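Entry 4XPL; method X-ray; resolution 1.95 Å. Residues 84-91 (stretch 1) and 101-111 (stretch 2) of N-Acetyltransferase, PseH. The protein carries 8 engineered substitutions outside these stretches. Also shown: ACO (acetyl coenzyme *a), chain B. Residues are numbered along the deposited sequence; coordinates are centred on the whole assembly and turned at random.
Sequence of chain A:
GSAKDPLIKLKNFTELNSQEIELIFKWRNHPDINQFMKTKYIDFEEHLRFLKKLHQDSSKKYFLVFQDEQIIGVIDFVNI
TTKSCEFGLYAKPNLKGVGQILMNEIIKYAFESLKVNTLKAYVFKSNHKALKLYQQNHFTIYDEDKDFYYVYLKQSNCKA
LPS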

# COMPACT_ATOMS: atom_id res chain seq x y z
N SER A 84 6.69 -0.31 -14.33
CA SER A 84 6.10 0.57 -13.33
C SER A 84 5.05 -0.08 -12.47
O SER A 84 4.59 -1.21 -12.74
N CYS A 85 4.69 0.62 -11.39
CA CYS A 85 3.51 0.29 -10.61
C CYS A 85 2.96 1.52 -9.89
O CYS A 85 3.65 2.54 -9.79
N GLU A 86 1.72 1.42 -9.45
CA GLU A 86 1.13 2.41 -8.56
C GLU A 86 1.17 1.80 -7.19
O GLU A 86 1.20 0.59 -7.07
N PHE A 87 1.15 2.63 -6.17
CA PHE A 87 1.19 2.15 -4.81
C PHE A 87 0.27 2.94 -3.91
O PHE A 87 -0.13 4.07 -4.21
N GLY A 88 -0.00 2.32 -2.77
CA GLY A 88 -0.78 2.90 -1.71
C GLY A 88 -0.26 2.40 -0.37
O GLY A 88 0.49 1.42 -0.29
N LEU A 89 -0.63 3.11 0.69
CA LEU A 89 -0.21 2.75 2.06
C LEU A 89 -1.26 3.23 3.04
O LEU A 89 -2.02 4.18 2.75
N TYR A 90 -1.32 2.55 4.17
CA TYR A 90 -2.28 2.86 5.19
C TYR A 90 -1.69 2.48 6.55
O TYR A 90 -1.39 1.31 6.79
N ALA A 91 -1.50 3.47 7.44
CA ALA A 91 -0.98 3.16 8.78
C ALA A 91 -2.10 2.54 9.63
O ALA A 91 -3.27 2.89 9.48
N ILE A 101 8.42 4.15 7.52
CA ILE A 101 8.71 2.73 7.48
C ILE A 101 7.98 2.07 6.33
O ILE A 101 8.57 1.31 5.55
N LEU A 102 6.69 2.36 6.19
CA LEU A 102 5.91 1.84 5.08
C LEU A 102 6.46 2.28 3.73
O LEU A 102 6.52 1.47 2.79
N MET A 103 6.88 3.54 3.65
CA MET A 103 7.50 4.09 2.42
C MET A 103 8.83 3.40 2.10
O MET A 103 9.10 3.06 0.94
N ASN A 104 9.66 3.17 3.11
CA ASN A 104 10.89 2.39 2.89
C ASN A 104 10.57 1.03 2.29
O ASN A 104 11.26 0.59 1.38
N GLU A 105 9.60 0.33 2.87
CA GLU A 105 9.20 -0.97 2.37
C GLU A 105 8.64 -0.95 0.95
O GLU A 105 8.93 -1.84 0.15
N ILE A 106 7.83 0.05 0.66
CA ILE A 106 7.26 0.21 -0.67
C ILE A 106 8.36 0.37 -1.72
O ILE A 106 8.34 -0.30 -2.75
N ILE A 107 9.30 1.27 -1.46
CA ILE A 107 10.35 1.57 -2.42
C ILE A 107 11.30 0.38 -2.59
O ILE A 107 11.62 -0.03 -3.74
N LYS A 108 11.72 -0.21 -1.47
CA LYS A 108 12.54 -1.40 -1.52
C LYS A 108 11.88 -2.52 -2.33
O LYS A 108 12.47 -3.09 -3.24
N TYR A 109 10.63 -2.84 -1.99
CA TYR A 109 9.93 -3.93 -2.67
C TYR A 109 9.75 -3.64 -4.15
O TYR A 109 9.98 -4.49 -5.00
N ALA A 110 9.34 -2.44 -4.48
CA ALA A 110 9.18 -2.08 -5.90
C ALA A 110 10.48 -2.16 -6.69
O ALA A 110 10.53 -2.74 -7.78
N PHE A 111 11.55 -1.60 -6.14
CA PHE A 111 12.82 -1.56 -6.85
C PHE A 111 13.56 -2.91 -6.83
O PHE A 111 14.15 -3.28 -7.82

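Which side chains face the partner stretch? The strand 84-91 runs nearly antiparallel to the helix 101-111, at 154° between their directions, and its alternation decides the matter. Cys85, Phe87 and Leu89 point their CA-to-CB bonds toward the helix, while Tyr90 points away. The helix answers with Leu102, Ile106 and Ala110, spaced four residues apart and so lying along one side of it. The pairs Leu89 with Leu102, Phe87 with Ile106 and Cys85 with Ala110 bring their CA atoms closest, at 6.9, 7.6 and 7.7 Å respectively.

What conformations do the strand residues adopt to meet the helix? All three inward side chains share the p rotamer at chi1, 71° for Cys85, 74° for Phe87 and 74° for Leu89, so they leave the backbone in the same manner. The contact of Cys85 with Ala110 is the loosest of the three pairs: Cys85 SG lies 4.3 Å from Ala110 CB. Phe87, with chi2 at -90°, offers a ring face to Ile106, whose CG2 sits 4.1 Å from the centroid of the Phe87 ring in a CH-pi contact, only 25° off the normal. Leu89, with chi2 t, places its CD1 3.9 Å from Leu102 CB and also 3.9 Å from Met103 SD.

How do the helix side chains fill the space between these residues? Leu102 and Ile106 are both m at chi1 and t at chi2. The extended chi2 of Ile106 carries CD1 to 3.8 Å from Leu89 CB. Ile106 CG2 lies over the face of the Phe87 ring and Ile106 CD1 also comes near that ring, so the residue touches both Phe87 and Leu89. Leu102 CD1 reaches the strand backbone, 3.8 Å from Tyr90 O. Met103 starts sideways, but its m, m, m conformation brings the end of the chain nearer the strand; Met103 SD comes within 4.1 Å of Phe87 CE2, approaching that ring obliquely.

Where are the polar partners? No hydrogen bond joins the two stretches, and the contact is held by apolar packing. The strand backbone instead serves acetyl coenzyme A: ACO N4P donates to Leu89 O at 2.8 Å, and Ala91 N donates to ACO O9P, also at 2.8 Å, as suits an acetyltransferase. Tyr90, t at chi1, brings CD2 to 3.5 Å from ACO C6P. Gly88 CA lies 3.6 Å from ACO S1P, and a CB there would point away from the helix and clash with ACO CH3. The strand thus packs against the helix through its inward side chains while its backbone hydrogen-bonds the cofactor and the Tyr90 side chain also touches it.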

# COMPACT_ATOMS: atom_id res chain seq x y z
CB SER A 84 5.46 1.77 -14.03
OG SER A 84 4.19 1.43 -14.55
CB CYS A 85 3.81 -0.83 -9.61
SG CYS A 85 4.88 -0.38 -8.23
CB GLU A 86 -0.33 2.67 -8.91
CG GLU A 86 -0.51 3.22 -10.26
CD GLU A 86 -1.97 3.54 -10.56
OE1 GLU A 86 -2.88 2.90 -9.98
OE2 GLU A 86 -2.20 4.45 -11.37
CB PHE A 87 2.61 2.18 -4.24
CG PHE A 87 3.09 3.55 -3.89
CD1 PHE A 87 3.76 4.31 -4.83
CD2 PHE A 87 2.85 4.09 -2.65
CE1 PHE A 87 4.19 5.57 -4.54
CE2 PHE A 87 3.27 5.37 -2.34
CZ PHE A 87 3.95 6.11 -3.27
CB LEU A 89 1.16 3.34 2.38
CG LEU A 89 1.31 4.83 2.67
CD1 LEU A 89 2.63 5.19 3.37
CD2 LEU A 89 1.16 5.60 1.38
CB TYR A 90 -3.60 2.12 4.90
CG TYR A 90 -4.80 2.69 5.61
CD1 TYR A 90 -5.05 2.37 6.93
CD2 TYR A 90 -5.69 3.54 4.96
CE1 TYR A 90 -6.14 2.89 7.60
CE2 TYR A 90 -6.80 4.06 5.63
CZ TYR A 90 -7.01 3.73 6.96
OH TYR A 90 -8.09 4.22 7.66
CB ALA A 91 -0.41 4.42 9.47
CB ILE A 101 8.27 2.04 8.78
CG1 ILE A 101 9.09 2.61 9.93
CG2 ILE A 101 8.43 0.52 8.61
CD1 ILE A 101 8.80 2.02 11.33
CB LEU A 102 4.44 2.22 5.20
CG LEU A 102 3.70 1.88 6.49
CD1 LEU A 102 2.22 2.35 6.46
CD2 LEU A 102 3.82 0.37 6.80
CB MET A 103 7.73 5.61 2.54
CG MET A 103 6.49 6.47 2.47
SD MET A 103 5.52 6.21 0.96
CE MET A 103 6.74 6.69 -0.28
CB ASN A 104 11.69 2.15 4.19
CG ASN A 104 12.36 3.41 4.73
OD1 ASN A 104 12.63 4.39 3.98
ND2 ASN A 104 12.62 3.41 6.05
CB GLU A 105 8.19 -1.64 3.30
CG GLU A 105 8.72 -1.95 4.66
CD GLU A 105 9.97 -2.84 4.64
OE1 GLU A 105 9.92 -3.90 3.98
OE2 GLU A 105 10.97 -2.48 5.27
CB ILE A 106 6.29 1.44 -0.76
CG1 ILE A 106 4.94 1.09 -0.10
CG2 ILE A 106 6.06 1.89 -2.24
CD1 ILE A 106 4.22 2.25 0.49
CB ILE A 107 11.11 2.89 -2.04
CG1 ILE A 107 10.12 4.07 -2.06
CG2 ILE A 107 12.28 3.12 -2.95
CD1 ILE A 107 10.63 5.36 -1.48
CB LYS A 108 12.90 -1.88 -0.10
CG LYS A 108 13.85 -3.06 -0.08
CD LYS A 108 14.31 -3.38 1.37
CE LYS A 108 15.27 -4.57 1.40
NZ LYS A 108 15.93 -4.75 2.74
CB TYR A 109 8.56 -4.21 -2.02
CG TYR A 109 7.97 -5.51 -2.52
CD1 TYR A 109 8.29 -6.70 -1.90
CD2 TYR A 109 7.08 -5.53 -3.59
CE1 TYR A 109 7.77 -7.91 -2.36
CE2 TYR A 109 6.57 -6.74 -4.06
CZ TYR A 109 6.90 -7.92 -3.44
OH TYR A 109 6.38 -9.12 -3.88
CB ALA A 110 8.60 -0.67 -6.00
CB PHE A 111 13.74 -0.48 -6.28
CG PHE A 111 13.34 0.94 -6.64
CD1 PHE A 111 12.36 1.21 -7.57
CD2 PHE A 111 13.99 2.01 -6.04
CE1 PHE A 111 12.01 2.53 -7.90
CE2 PHE A 111 13.65 3.34 -6.36
CZ PHE A 111 12.66 3.59 -7.28
N1A ACO B . 1.49 19.79 5.96
C2A ACO B . 2.72 19.25 5.80
N3A ACO B . 3.14 18.19 6.53
C4A ACO B . 2.36 17.60 7.47
C5A ACO B . 1.00 18.12 7.69
C6A ACO B . 0.60 19.29 6.86
N6A ACO B . -0.63 19.87 6.98
N7A ACO B . 0.45 17.35 8.66
C8A ACO B . 1.38 16.42 9.03
N9A ACO B . 2.51 16.56 8.31
C1B ACO B . 3.77 15.75 8.38
C2B ACO B . 4.14 15.29 9.78
O2B ACO B . 4.75 16.33 10.54
C3B ACO B . 5.10 14.16 9.45
O3B ACO B . 6.39 14.74 9.23
P3B ACO B . 7.77 13.89 9.22
O7A ACO B . 7.64 12.89 8.08
O8A ACO B . 8.79 14.97 8.92
O9A ACO B . 7.89 13.28 10.60
C4B ACO B . 4.53 13.54 8.18
O4B ACO B . 3.69 14.54 7.59
C5B ACO B . 3.75 12.25 8.47
O5B ACO B . 2.80 12.45 9.53
P1A ACO B . 2.47 11.36 10.67
O1A ACO B . 1.39 11.88 11.58
O2A ACO B . 3.77 10.83 11.26
O3A ACO B . 1.66 10.22 9.89
P2A ACO B . 2.25 8.77 9.55
O4A ACO B . 3.66 8.91 9.04
O5A ACO B . 2.00 7.91 10.77
O6A ACO B . 1.21 8.24 8.43
CBP ACO B . 0.05 8.01 6.40
CCP ACO B . 1.06 8.84 7.15
CDP ACO B . 0.61 6.56 6.28
CEP ACO B . -0.17 8.63 5.01
CAP ACO B . -1.25 8.05 7.22
OAP ACO B . -1.70 9.41 7.41
C9P ACO B . -2.36 7.26 6.59
O9P ACO B . -2.39 6.03 6.65
N8P ACO B . -3.32 7.98 6.00
C7P ACO B . -4.50 7.36 5.42
C6P ACO B . -4.16 6.54 4.17
C5P ACO B . -3.54 7.41 3.09
O5P ACO B . -3.93 8.57 2.90
N4P ACO B . -2.61 6.84 2.32
C3P ACO B . -2.15 7.53 1.10
C2P ACO B . -3.12 7.25 -0.07
S1P ACO B . -2.99 5.52 -0.47
C ACO B . -4.32 4.78 0.19
O ACO B . -5.14 5.43 0.85
CH3 ACO B . -4.46 3.29 -0.03